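PDB 7A03: M32 carboxypeptidase from Chitinophagaceae bacterium, which probably removes amino acids from the C-terminal ends of peptides, as a metal-dependent carboxypeptidase of the M32 family. Local coordinates for residues Glu9-Tyr14 with His72-His77; Lys15-Lys20 with Pro65-Leu70; Gln85-Leu90 with Leu285-Ala290; Ala22-Ala27 with Thr56-Leu61; Asn243-Arg248 with Leu278-Tyr283. All blocks are in the same frame, centred on the assembly; numbering follows the deposited sequence.

Contact 1. Residues Glu9-Tyr14 with His72-His77; sequences EQYAAY and HELHHH
The opening turns of helix 9-37, residues Glu9-Tyr14, lie beside the C-terminal part of helix 65-74, and the backbones come nearest at Tyr11 and Leu74, whose CA atoms are 7.1 Å apart. From Leu74 the chain folds into a type I beta turn, closed by a hydrogen bond of 3.2 Å from His77 N to Leu74 O, and the imidazole of His77 comes back to face the first helix. No hydrogen bond joins the two segments; the meeting is one of carbon surfaces around the buried Leu74. With CG anti to its carbonyl carbon (chi1 -76°), Leu74 forks into the neighbouring helix: CD2 meets Gln10 CG at 3.4 Å, a close approach, while CD1 rests on Tyr14 CB at 3.6 Å. CD2 also lies at the edge of the Tyr11 ring, near its plane. This is a helix-helix junction in the mostly helical M32 fold, with helix 82-100 packed behind it, where Tyr11 OH and Tyr14 OH hydrogen-bond to Asn87 ND2 and Ser91 OG. The two tyrosines touch each other, Tyr14 CD2 sitting 3.7 Å above the Tyr11 ring plane, toward its rim. At the other margin Gln10 holds CG in the crowded position between backbone N and carbonyl carbon (chi1 62°), which sets CG 3.7 Å from His77 CE1. The two side chains meet tip to tip, amide and imidazole planes 11° apart. An alanine at Gln10 would probably leave Leu74 CD2 and the His77 ring less well covered, since CG and the amide that touch them would be gone.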
# COMPACT_ATOMS: atom_id res chain seq x y z
N GLU A 9 30.10 -5.35 21.79
CA GLU A 9 30.39 -3.92 21.71
C GLU A 9 30.16 -3.41 20.30
O GLU A 9 29.57 -2.34 20.09
CB GLU A 9 31.84 -3.71 22.14
CG GLU A 9 32.20 -2.30 22.55
CD GLU A 9 33.50 -2.26 23.34
OE1 GLU A 9 33.66 -1.37 24.19
OE2 GLU A 9 34.36 -3.14 23.11
N GLN A 10 30.60 -4.18 19.31
CA GLN A 10 30.43 -3.81 17.91
C GLN A 10 28.96 -3.85 17.48
O GLN A 10 28.49 -2.97 16.75
CB GLN A 10 31.31 -4.69 17.03
CG GLN A 10 31.03 -6.21 17.04
CD GLN A 10 30.78 -6.80 18.43
OE1 GLN A 10 31.48 -6.47 19.39
NE2 GLN A 10 29.78 -7.67 18.54
N TYR A 11 28.21 -4.87 17.91
CA TYR A 11 26.79 -4.87 17.59
C TYR A 11 26.09 -3.70 18.25
O TYR A 11 25.20 -3.08 17.65
CB TYR A 11 26.13 -6.21 17.95
CG TYR A 11 24.70 -6.30 17.45
CD1 TYR A 11 24.43 -6.73 16.16
CD2 TYR A 11 23.63 -5.93 18.26
CE1 TYR A 11 23.13 -6.79 15.68
CE2 TYR A 11 22.33 -5.98 17.79
CZ TYR A 11 22.09 -6.43 16.51
OH TYR A 11 20.80 -6.48 16.04
N ALA A 12 26.48 -3.36 19.49
CA ALA A 12 25.88 -2.20 20.14
C ALA A 12 26.20 -0.92 19.38
O ALA A 12 25.37 -0.01 19.33
CB ALA A 12 26.34 -2.11 21.60
N ALA A 13 27.38 -0.84 18.76
CA ALA A 13 27.69 0.36 17.97
C ALA A 13 26.84 0.42 16.71
O ALA A 13 26.38 1.50 16.30
CB ALA A 13 29.18 0.43 17.65
N TYR A 14 26.61 -0.74 16.08
CA TYR A 14 25.68 -0.81 14.95
C TYR A 14 24.28 -0.32 15.36
O TYR A 14 23.66 0.50 14.66
CB TYR A 14 25.63 -2.24 14.42
CG TYR A 14 24.38 -2.58 13.65
CD1 TYR A 14 24.20 -2.14 12.34
CD2 TYR A 14 23.38 -3.36 14.23
CE1 TYR A 14 23.04 -2.47 11.62
CE2 TYR A 14 22.24 -3.68 13.53
CZ TYR A 14 22.07 -3.24 12.23
OH TYR A 14 20.91 -3.59 11.55
N HIS A 72 30.44 -4.69 7.64
CA HIS A 72 31.31 -5.72 7.08
C HIS A 72 32.01 -6.53 8.16
O HIS A 72 32.23 -7.73 7.99
CB HIS A 72 32.29 -5.08 6.10
CG HIS A 72 31.71 -4.82 4.75
ND1 HIS A 72 31.27 -5.83 3.92
CD2 HIS A 72 31.49 -3.66 4.08
CE1 HIS A 72 30.81 -5.30 2.79
NE2 HIS A 72 30.93 -3.99 2.87
N GLU A 73 32.36 -5.89 9.28
CA GLU A 73 32.94 -6.62 10.40
C GLU A 73 31.92 -7.55 11.05
O GLU A 73 32.22 -8.70 11.36
CB GLU A 73 33.50 -5.64 11.43
CG GLU A 73 33.89 -6.25 12.75
CD GLU A 73 34.28 -5.20 13.79
OE1 GLU A 73 33.96 -4.01 13.57
OE2 GLU A 73 34.90 -5.57 14.80
N LEU A 74 30.69 -7.07 11.23
CA LEU A 74 29.66 -7.86 11.88
C LEU A 74 29.16 -9.00 11.01
O LEU A 74 28.63 -9.99 11.54
CB LEU A 74 28.50 -6.95 12.30
CG LEU A 74 28.84 -6.12 13.53
CD1 LEU A 74 28.02 -4.84 13.60
CD2 LEU A 74 28.60 -6.98 14.75
N HIS A 75 29.31 -8.89 9.68
CA HIS A 75 28.92 -9.98 8.81
C HIS A 75 29.71 -11.25 9.10
O HIS A 75 29.23 -12.36 8.82
CB HIS A 75 29.08 -9.58 7.34
CG HIS A 75 28.09 -10.21 6.42
ND1 HIS A 75 26.76 -10.39 6.76
CD2 HIS A 75 28.22 -10.71 5.16
CE1 HIS A 75 26.13 -10.97 5.76
NE2 HIS A 75 26.99 -11.17 4.78
N HIS A 76 30.91 -11.12 9.66
CA HIS A 76 31.76 -12.27 9.96
C HIS A 76 31.69 -12.70 11.43
O HIS A 76 32.62 -13.36 11.91
CB HIS A 76 33.22 -12.05 9.55
CG HIS A 76 33.38 -11.31 8.26
ND1 HIS A 76 34.18 -10.20 8.13
CD2 HIS A 76 32.85 -11.53 7.03
CE1 HIS A 76 34.14 -9.77 6.88
NE2 HIS A 76 33.34 -10.56 6.20
N HIS A 77 30.63 -12.36 12.14
CA HIS A 77 30.50 -12.76 13.53
C HIS A 77 29.50 -13.91 13.62
O HIS A 77 28.28 -13.66 13.69
CB HIS A 77 30.04 -11.58 14.40
CG HIS A 77 31.14 -10.66 14.82
ND1 HIS A 77 31.44 -10.42 16.14
CD2 HIS A 77 32.01 -9.92 14.10
CE1 HIS A 77 32.45 -9.57 16.22
NE2 HIS A 77 32.81 -9.25 14.99

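Contact 2. Residues Lys15-Lys20 with Pro65-Leu70; sequences KQKMQK and PELGSL
Two neighbouring helices of the M32 helical fold cross here at an oblique antiparallel angle, 136° between their N-to-C directions, with the axes of segments Lys15-Lys20 and Pro65-Leu70 no closer than 11.1 Å. That wide spacing is bridged by long side chains. Lys15 sets out from another side of its helix, its NZ forming a long, weak ion pair with Glu281. Lys17 does most of the reaching. Its chain runs extended past Leu67, in the opposite direction to that side chain, and CD touches Leu67 CD1 at 3.9 Å. Leu70 crosses it obliquely on the same broad side, with CD2 also 3.9 Å from Lys17 CD, so the two leucines form one surface for the lysine's aliphatic part. A bend at the last torsion (chi4 -63°) then turns NZ to within 4.1 Å of Glu66 CB. The charged ends stay apart, Lys17 NZ lying 5.5 Å from Glu66 OE1, where the attraction is probably modest. One residue on, Met18 is folded at chi2 and chi3 and points its sulphur into the buried side of the crossing, where Phe62 of helix 44-62 touches both Met18 and Leu67. There Met18 SD approaches Leu67 CD2 at 4.2 Å, the two side chains nearly perpendicular.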
# COMPACT_ATOMS: atom_id res chain seq x y z
N LYS A 15 23.78 -0.82 16.48
CA LYS A 15 22.46 -0.43 16.95
C LYS A 15 22.39 1.07 17.25
O LYS A 15 21.41 1.74 16.91
CB LYS A 15 22.07 -1.27 18.17
CG LYS A 15 20.64 -1.15 18.63
CD LYS A 15 20.39 -2.05 19.83
CE LYS A 15 18.96 -1.93 20.33
NZ LYS A 15 18.78 -2.69 21.60
N GLN A 16 23.45 1.62 17.87
CA GLN A 16 23.46 3.05 18.17
C GLN A 16 23.39 3.88 16.89
O GLN A 16 22.60 4.83 16.78
CB GLN A 16 24.71 3.38 18.99
CG GLN A 16 24.87 4.84 19.37
CD GLN A 16 25.57 5.64 18.29
OE1 GLN A 16 26.55 5.18 17.70
NE2 GLN A 16 25.08 6.85 18.02
N LYS A 17 24.18 3.49 15.88
CA LYS A 17 24.16 4.25 14.63
C LYS A 17 22.80 4.17 13.95
O LYS A 17 22.27 5.19 13.46
CB LYS A 17 25.25 3.74 13.69
CG LYS A 17 26.66 4.06 14.15
CD LYS A 17 27.68 3.42 13.22
CE LYS A 17 29.10 3.72 13.68
NZ LYS A 17 29.41 5.18 13.66
N MET A 18 22.22 2.97 13.90
CA MET A 18 20.93 2.80 13.24
C MET A 18 19.83 3.52 13.99
O MET A 18 18.90 4.06 13.39
CB MET A 18 20.60 1.31 13.12
CG MET A 18 21.58 0.52 12.28
SD MET A 18 21.85 1.19 10.63
CE MET A 18 20.28 0.80 9.87
N GLN A 19 19.91 3.54 15.32
CA GLN A 19 18.86 4.20 16.08
C GLN A 19 18.94 5.71 15.94
O GLN A 19 17.91 6.38 15.89
CB GLN A 19 18.85 3.68 17.51
CG GLN A 19 18.43 2.20 17.50
CD GLN A 19 18.20 1.62 18.88
OE1 GLN A 19 18.80 2.05 19.86
NE2 GLN A 19 17.34 0.60 18.94
N LYS A 20 20.15 6.26 15.80
CA LYS A 20 20.29 7.68 15.51
C LYS A 20 19.68 8.03 14.15
O LYS A 20 18.90 9.00 14.02
CB LYS A 20 21.78 8.05 15.54
CG LYS A 20 22.11 9.48 15.15
CD LYS A 20 23.61 9.71 15.29
CE LYS A 20 24.02 11.03 14.68
NZ LYS A 20 25.50 11.21 14.77
N PRO A 65 31.08 5.95 5.86
CA PRO A 65 32.03 4.82 5.75
C PRO A 65 32.16 3.99 7.02
O PRO A 65 32.36 2.77 6.94
CB PRO A 65 33.35 5.51 5.38
CG PRO A 65 32.95 6.82 4.79
CD PRO A 65 31.70 7.24 5.52
N GLU A 66 32.07 4.62 8.19
CA GLU A 66 32.21 3.89 9.45
C GLU A 66 31.11 2.86 9.61
O GLU A 66 31.34 1.75 10.11
CB GLU A 66 32.17 4.87 10.62
CG GLU A 66 33.33 5.85 10.66
CD GLU A 66 33.05 7.13 9.87
OE1 GLU A 66 31.98 7.23 9.23
OE2 GLU A 66 33.91 8.03 9.91
N LEU A 67 29.90 3.21 9.17
CA LEU A 67 28.81 2.24 9.21
C LEU A 67 29.08 1.07 8.28
O LEU A 67 28.83 -0.09 8.64
CB LEU A 67 27.49 2.94 8.88
CG LEU A 67 26.26 2.02 8.87
CD1 LEU A 67 26.06 1.40 10.24
CD2 LEU A 67 25.01 2.78 8.44
N GLY A 68 29.60 1.33 7.07
CA GLY A 68 29.93 0.23 6.18
C GLY A 68 30.98 -0.69 6.75
O GLY A 68 30.86 -1.92 6.67
N SER A 69 32.03 -0.11 7.35
CA SER A 69 33.07 -0.94 7.95
C SER A 69 32.52 -1.80 9.08
O SER A 69 32.85 -2.99 9.19
CB SER A 69 34.23 -0.07 8.43
OG SER A 69 34.78 0.67 7.35
N LEU A 70 31.66 -1.21 9.92
CA LEU A 70 31.03 -1.96 11.00
C LEU A 70 30.18 -3.11 10.47
O LEU A 70 30.22 -4.23 11.00
CB LEU A 70 30.18 -0.99 11.81
CG LEU A 70 29.66 -1.38 13.19
CD1 LEU A 70 30.80 -1.85 14.08
CD2 LEU A 70 28.99 -0.16 13.78

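Contact 3. Residues Gln85-Leu90 with Leu285-Ala290; sequences QKNIAL and LPCGEA
Asn87 carries CG anti to its carbonyl carbon (chi1 -80°), and a modest twist at chi2 (-26°) directs OD1 at the short 3-10 segment 286-288. Through this side chain helix 82-100 hydrogen-bonds to the loop linking helix 258-277 to helix 293-307. The carboxamide oxygen accepts a hydrogen bond of 2.9 Å from Cys287 N, fairly straight at 155° and with the donor in the plane of the carbonyl. Pro286 CD crowds the same oxygen, 3.2 Å from Asn87 OD1. ND2 is used as well: it donates to Gln282 OE1 and to Tyr11 OH, so both ends of this buried amide are satisfied and its rotation is fixed. Leu285 runs roughly perpendicular to Asn87, its CD1 3.7 Å from Asn87 ND2. A leucine in place of Asn87 would probably disturb this loop, because the bonds to Cys287 N, Gln282 and Tyr11 would all be lost and their polar atoms would face a hydrocarbon in a buried place. One helical turn further on, Leu90 and Pro286 lie alongside, pointing opposite ways, and Leu90 CB is 3.7 Å from Pro286 CB. The proline thus fits against the helix surface, with CG 3.6 Å from Asn87 O. Lys86 bends away toward a cation-pi contact with Phe469, leaving its CG 4.0 Å from Cys287 SG.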
# COMPACT_ATOMS: atom_id res chain seq x y z
N GLN A 85 22.01 -11.46 13.26
CA GLN A 85 22.61 -11.77 11.96
C GLN A 85 21.73 -11.29 10.82
O GLN A 85 22.23 -10.77 9.82
CB GLN A 85 22.85 -13.27 11.85
CG GLN A 85 24.02 -13.77 12.67
CD GLN A 85 24.43 -15.19 12.27
OE1 GLN A 85 24.21 -15.61 11.13
NE2 GLN A 85 25.00 -15.93 13.21
N LYS A 86 20.41 -11.47 10.95
CA LYS A 86 19.51 -11.00 9.91
C LYS A 86 19.55 -9.47 9.80
O LYS A 86 19.56 -8.93 8.69
CB LYS A 86 18.08 -11.49 10.18
CG LYS A 86 17.06 -11.10 9.11
CD LYS A 86 17.29 -11.87 7.82
CE LYS A 86 17.17 -13.38 8.04
NZ LYS A 86 17.28 -14.15 6.78
N ASN A 87 19.54 -8.78 10.94
CA ASN A 87 19.69 -7.32 10.94
C ASN A 87 20.94 -6.88 10.20
O ASN A 87 20.88 -6.00 9.33
CB ASN A 87 19.71 -6.80 12.37
CG ASN A 87 18.32 -6.70 12.97
OD1 ASN A 87 17.34 -6.54 12.25
ND2 ASN A 87 18.24 -6.75 14.30
N ILE A 88 22.08 -7.49 10.53
CA ILE A 88 23.33 -7.14 9.87
C ILE A 88 23.24 -7.39 8.36
O ILE A 88 23.63 -6.55 7.55
CB ILE A 88 24.52 -7.89 10.51
CG1 ILE A 88 24.68 -7.50 11.98
CG2 ILE A 88 25.81 -7.61 9.74
CD1 ILE A 88 24.89 -6.02 12.20
N ALA A 89 22.71 -8.56 7.97
CA ALA A 89 22.66 -8.91 6.54
C ALA A 89 21.76 -7.95 5.77
O ALA A 89 22.12 -7.47 4.68
CB ALA A 89 22.19 -10.35 6.37
N LEU A 90 20.58 -7.65 6.32
CA LEU A 90 19.65 -6.77 5.63
C LEU A 90 20.17 -5.35 5.58
O LEU A 90 20.05 -4.66 4.56
CB LEU A 90 18.27 -6.83 6.29
CG LEU A 90 17.53 -8.14 6.04
CD1 LEU A 90 16.20 -8.15 6.78
CD2 LEU A 90 17.33 -8.35 4.55
N LEU A 285 15.96 -1.01 13.22
CA LEU A 285 16.64 -2.17 12.66
C LEU A 285 15.70 -2.92 11.73
O LEU A 285 14.47 -2.83 11.85
CB LEU A 285 17.08 -3.12 13.79
CG LEU A 285 17.75 -2.44 14.99
CD1 LEU A 285 18.18 -3.47 16.03
CD2 LEU A 285 18.98 -1.66 14.53
N PRO A 286 16.25 -3.70 10.78
CA PRO A 286 15.36 -4.38 9.82
C PRO A 286 14.30 -5.25 10.47
O PRO A 286 13.16 -5.27 10.00
CB PRO A 286 16.34 -5.17 8.93
CG PRO A 286 17.63 -4.37 9.02
CD PRO A 286 17.67 -3.88 10.45
N CYS A 287 14.63 -5.93 11.56
CA CYS A 287 13.63 -6.74 12.24
C CYS A 287 12.66 -5.92 13.08
O CYS A 287 11.80 -6.50 13.74
CB CYS A 287 14.28 -7.89 13.02
SG CYS A 287 15.12 -9.09 11.93
N GLY A 288 12.74 -4.59 13.03
CA GLY A 288 11.71 -3.73 13.59
C GLY A 288 10.92 -2.93 12.58
O GLY A 288 10.18 -2.02 12.97
N GLU A 289 11.07 -3.23 11.28
CA GLU A 289 10.38 -2.54 10.19
C GLU A 289 9.39 -3.49 9.51
O GLU A 289 9.60 -4.70 9.48
CB GLU A 289 11.39 -2.05 9.13
CG GLU A 289 12.41 -1.05 9.66
CD GLU A 289 13.57 -0.78 8.70
OE1 GLU A 289 13.65 -1.46 7.65
OE2 GLU A 289 14.39 0.13 8.99
N ALA A 290 8.31 -2.92 8.96
CA ALA A 290 7.36 -3.72 8.20
C ALA A 290 8.09 -4.53 7.12
O ALA A 290 9.07 -4.07 6.54
CB ALA A 290 6.34 -2.81 7.52

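Contact 4. Residues Ala22-Ala27 with Thr56-Leu61; sequences ADVRNA and TIAHEL
Segments Ala22-Ala27 and Thr56-Leu61 run nearly antiparallel, 158° between their N-to-C directions with the axes 9.3 Å apart, and the backbones come closest at Val24 and Ala58, whose CA atoms are separated by 6.1 Å. The small side chain of Ala58 permits this approach and serves as the floor on which two residues of the first helix settle. Arg25 lays its guanidinium flat across it: Ala58 CB stands 3.5 Å above the plane, over the centre of the group. CG of the arginine is anti to the carbonyl carbon, and a bend at chi2 (-149°) leads the chain across to the second helix, where CZ is 3.6 Å from Ala58 CB. The charge itself forms no hydrogen bond between the segments; the ring of His59 is nearby, and if protonated would probably repel it weakly. Val24 has CG1 anti to its backbone N (chi1 -177°), which spreads its methyls over two residues one turn apart on the partner helix. CG1 meets Ala58 CB at 4.0 Å, and CG2 faces Leu61 CD1 at 4.3 Å. The pair is a helical hairpin near the surface, formed by helices 9-37 and 44-62, which follow each other in the chain. Leu61 also covers Lys20 and Ile21, extending the seam toward the start of helix 9-37, while that helix uses Asp23 OD1 and Asn26 ND2 to bind Tyr283 OH of the loop after helix 258-277.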
# COMPACT_ATOMS: atom_id res chain seq x y z
N ALA A 22 17.34 6.38 12.65
CA ALA A 22 15.90 6.24 12.79
C ALA A 22 15.29 7.45 13.50
O ALA A 22 14.18 7.87 13.17
CB ALA A 22 15.56 4.95 13.53
N ASP A 23 16.00 8.00 14.49
CA ASP A 23 15.51 9.21 15.15
C ASP A 23 15.34 10.35 14.16
O ASP A 23 14.32 11.06 14.17
CB ASP A 23 16.48 9.65 16.25
CG ASP A 23 16.44 8.76 17.46
OD1 ASP A 23 15.47 7.98 17.60
OD2 ASP A 23 17.37 8.84 18.29
N VAL A 24 16.33 10.54 13.28
CA VAL A 24 16.20 11.58 12.26
C VAL A 24 15.03 11.28 11.32
O VAL A 24 14.25 12.17 10.96
CB VAL A 24 17.51 11.77 11.48
CG1 VAL A 24 17.35 12.90 10.48
CG2 VAL A 24 18.66 12.09 12.45
N ARG A 25 14.91 10.02 10.88
CA ARG A 25 13.86 9.70 9.91
C ARG A 25 12.48 9.85 10.53
O ARG A 25 11.54 10.32 9.88
CB ARG A 25 14.08 8.29 9.34
CG ARG A 25 15.36 8.18 8.52
CD ARG A 25 15.27 7.16 7.39
NE ARG A 25 16.54 7.08 6.67
CZ ARG A 25 16.87 7.86 5.63
NH1 ARG A 25 16.02 8.78 5.19
NH2 ARG A 25 18.05 7.72 5.04
N ASN A 26 12.35 9.52 11.81
CA ASN A 26 11.06 9.70 12.46
C ASN A 26 10.77 11.18 12.73
O ASN A 26 9.60 11.58 12.68
CB ASN A 26 11.00 8.87 13.74
CG ASN A 26 10.82 7.40 13.42
OD1 ASN A 26 9.91 7.03 12.66
ND2 ASN A 26 11.67 6.55 13.99
N ALA A 27 11.80 12.00 12.96
CA ALA A 27 11.57 13.44 13.02
C ALA A 27 11.02 13.95 11.70
O ALA A 27 10.10 14.77 11.66
CB ALA A 27 12.87 14.17 13.38
N THR A 56 18.79 15.08 4.05
CA THR A 56 20.19 15.04 3.67
C THR A 56 21.02 14.51 4.82
O THR A 56 21.86 13.62 4.63
CB THR A 56 20.66 16.43 3.22
OG1 THR A 56 19.91 16.83 2.07
CG2 THR A 56 22.14 16.43 2.87
N ILE A 57 20.74 14.98 6.04
CA ILE A 57 21.49 14.49 7.19
C ILE A 57 21.31 12.99 7.34
O ILE A 57 22.29 12.25 7.53
CB ILE A 57 21.10 15.26 8.46
CG1 ILE A 57 21.66 16.69 8.41
CG2 ILE A 57 21.56 14.52 9.73
CD1 ILE A 57 21.02 17.62 9.45
N ALA A 58 20.06 12.50 7.21
CA ALA A 58 19.84 11.07 7.39
C ALA A 58 20.64 10.30 6.36
O ALA A 58 21.25 9.27 6.68
CB ALA A 58 18.36 10.73 7.25
N HIS A 59 20.68 10.82 5.14
CA HIS A 59 21.36 10.10 4.07
C HIS A 59 22.85 10.08 4.34
O HIS A 59 23.52 9.04 4.17
CB HIS A 59 21.04 10.76 2.73
CG HIS A 59 21.69 10.10 1.56
ND1 HIS A 59 21.13 9.02 0.90
CD2 HIS A 59 22.87 10.35 0.95
CE1 HIS A 59 21.94 8.65 -0.08
NE2 HIS A 59 23.00 9.44 -0.07
N GLU A 60 23.39 11.22 4.82
CA GLU A 60 24.80 11.25 5.18
C GLU A 60 25.10 10.18 6.22
O GLU A 60 26.11 9.47 6.11
CB GLU A 60 25.17 12.64 5.73
CG GLU A 60 25.16 13.75 4.70
CD GLU A 60 25.25 15.15 5.31
OE1 GLU A 60 25.16 15.30 6.56
OE2 GLU A 60 25.43 16.11 4.54
N LEU A 61 24.20 10.02 7.19
CA LEU A 61 24.48 9.04 8.23
C LEU A 61 24.42 7.63 7.67
O LEU A 61 25.26 6.78 7.99
CB LEU A 61 23.51 9.23 9.40
CG LEU A 61 23.73 10.55 10.15
CD1 LEU A 61 22.55 10.84 11.08
CD2 LEU A 61 25.05 10.47 10.92

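Contact 5. Residues Asn243-Arg248 with Leu278-Tyr283; sequences NPLDVR and LPTEQY
A proline ring set against a backbone carbonyl is the heart of this contact: both CB and CG of Pro244 lie 3.4 Å from Leu278 O, with no hydrogen bond anywhere between the segments. The ring is presented by a type I beta turn from Asn243 to Asp246, reinforced by an Asx turn. Asn243, its CG in the crowded position between backbone N and carbonyl carbon (chi1 59°), curls OD1 back to accept from Leu245 N at 2.8 Å. That donor lies above the carboxamide plane and the bond is bent, 131° at the hydrogen. Thr280 packs obliquely against the proline by its methyl, CG2 being 3.8 Å from Pro244 CG. The same methyl is 4.2 Å from Leu245 CG, so one carbon touches two successive residues of the turn. On another side of the turn, Asn243 CB approaches Tyr283 CE1 at 4.0 Å; the phenol oxygen goes on to bond Asp23 of helix 9-37. Beyond the turn, Arg248 grips Asp246 side-on through NE and NH2, one nitrogen to each carboxylate oxygen, and makes a cation-pi interaction with Trp33. The turn leads into strand 247-251, the middle strand of the small mixed sheet, between 229-233 and 239-241. Val247 lies on helix 258-277, which carries an HExxH sequence, probably the metal-binding motif though no metal is bound to it here, and 278-283 follows this helix.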
# COMPACT_ATOMS: atom_id res chain seq x y z
N ASN A 243 7.43 5.51 15.82
CA ASN A 243 7.89 4.41 16.66
C ASN A 243 6.64 3.57 16.94
O ASN A 243 5.52 4.03 16.69
CB ASN A 243 8.54 4.92 17.96
CG ASN A 243 7.58 5.76 18.80
OD1 ASN A 243 6.80 5.23 19.58
ND2 ASN A 243 7.67 7.09 18.66
N PRO A 244 6.77 2.35 17.45
CA PRO A 244 5.56 1.51 17.65
C PRO A 244 4.59 2.07 18.68
O PRO A 244 3.42 1.64 18.72
CB PRO A 244 6.14 0.16 18.09
CG PRO A 244 7.57 0.16 17.55
CD PRO A 244 8.01 1.59 17.70
N LEU A 245 5.01 3.02 19.52
CA LEU A 245 4.15 3.63 20.52
C LEU A 245 3.58 4.97 20.07
O LEU A 245 2.99 5.70 20.88
CB LEU A 245 4.88 3.77 21.87
CG LEU A 245 5.33 2.41 22.43
CD1 LEU A 245 6.25 2.61 23.62
CD2 LEU A 245 4.13 1.57 22.84
N ASP A 246 3.73 5.31 18.78
CA ASP A 246 3.17 6.57 18.30
C ASP A 246 2.88 6.36 16.81
O ASP A 246 3.66 6.75 15.93
CB ASP A 246 4.11 7.75 18.54
CG ASP A 246 3.44 9.09 18.33
OD1 ASP A 246 2.31 9.12 17.82
OD2 ASP A 246 4.06 10.12 18.67
N VAL A 247 1.72 5.76 16.56
CA VAL A 247 1.30 5.36 15.23
C VAL A 247 0.00 6.09 14.93
O VAL A 247 -1.03 5.82 15.55
CB VAL A 247 1.10 3.84 15.15
CG1 VAL A 247 0.59 3.47 13.73
CG2 VAL A 247 2.39 3.11 15.51
N ARG A 248 0.05 7.01 13.97
CA ARG A 248 -1.04 7.95 13.74
C ARG A 248 -1.71 7.67 12.41
O ARG A 248 -1.05 7.28 11.43
CB ARG A 248 -0.55 9.41 13.82
CG ARG A 248 0.17 9.69 15.14
CD ARG A 248 0.46 11.16 15.35
NE ARG A 248 1.30 11.35 16.52
CZ ARG A 248 1.68 12.53 16.98
NH1 ARG A 248 1.24 13.64 16.41
NH2 ARG A 248 2.49 12.59 18.01
N LEU A 278 5.06 -3.98 15.82
CA LEU A 278 6.49 -4.17 15.64
C LEU A 278 7.22 -3.96 16.97
O LEU A 278 6.80 -3.15 17.79
CB LEU A 278 7.02 -3.19 14.58
CG LEU A 278 6.49 -3.44 13.17
CD1 LEU A 278 6.55 -2.19 12.29
CD2 LEU A 278 7.19 -4.61 12.50
N PRO A 279 8.30 -4.70 17.22
CA PRO A 279 8.94 -4.65 18.55
C PRO A 279 9.72 -3.36 18.77
O PRO A 279 10.52 -2.95 17.92
CB PRO A 279 9.85 -5.88 18.57
CG PRO A 279 10.03 -6.28 17.14
CD PRO A 279 8.88 -5.74 16.35
N THR A 280 9.50 -2.74 19.94
CA THR A 280 10.23 -1.52 20.27
C THR A 280 11.72 -1.76 20.41
O THR A 280 12.52 -0.86 20.11
CB THR A 280 9.65 -0.88 21.54
OG1 THR A 280 9.66 -1.83 22.61
CG2 THR A 280 8.24 -0.42 21.29
N GLU A 281 12.13 -2.96 20.85
CA GLU A 281 13.56 -3.24 21.01
C GLU A 281 14.29 -3.31 19.67
O GLU A 281 15.53 -3.23 19.66
CB GLU A 281 13.77 -4.54 21.78
CG GLU A 281 15.06 -4.58 22.60
CD GLU A 281 15.16 -3.43 23.58
OE1 GLU A 281 14.13 -3.02 24.16
OE2 GLU A 281 16.29 -2.92 23.78
N GLN A 282 13.56 -3.45 18.57
CA GLN A 282 14.13 -3.49 17.23
C GLN A 282 13.99 -2.17 16.50
O GLN A 282 14.20 -2.12 15.28
CB GLN A 282 13.47 -4.60 16.42
CG GLN A 282 13.82 -5.96 16.92
CD GLN A 282 15.26 -6.31 16.67
OE1 GLN A 282 15.76 -6.17 15.55
NE2 GLN A 282 15.94 -6.80 17.71
N TYR A 283 13.66 -1.10 17.22
CA TYR A 283 13.54 0.23 16.64
C TYR A 283 14.77 0.57 15.81
O TYR A 283 15.91 0.43 16.27
CB TYR A 283 13.43 1.21 17.80
CG TYR A 283 13.47 2.68 17.43
CD1 TYR A 283 12.33 3.33 17.01
CD2 TYR A 283 14.66 3.42 17.52
CE1 TYR A 283 12.34 4.68 16.68
CE2 TYR A 283 14.68 4.76 17.20
CZ TYR A 283 13.52 5.38 16.78
OH TYR A 283 13.54 6.71 16.47

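How the contacts relate
From the N terminus, helix 9-37 enters contacts 1, 2 and 4 in turn, pairing with successively earlier parts of the chain that returns to it, so contact 4 is nested in the loop closed by contact 2, and contact 2 in that of contact 1. These three zip helices 44-62 and 65-74 onto helix 9-37. Contact 3 opens later, in helix 82-100, and spans almost 200 residues; contact 5, which joins the lead-in to strand 247-251 to the loop after helix 258-277, is nested within it. That loop, residues 278-290, connects the two groups: it reaches contact 2 through Leu285 on Met18, while contacts 1 and 5 do not touch directly.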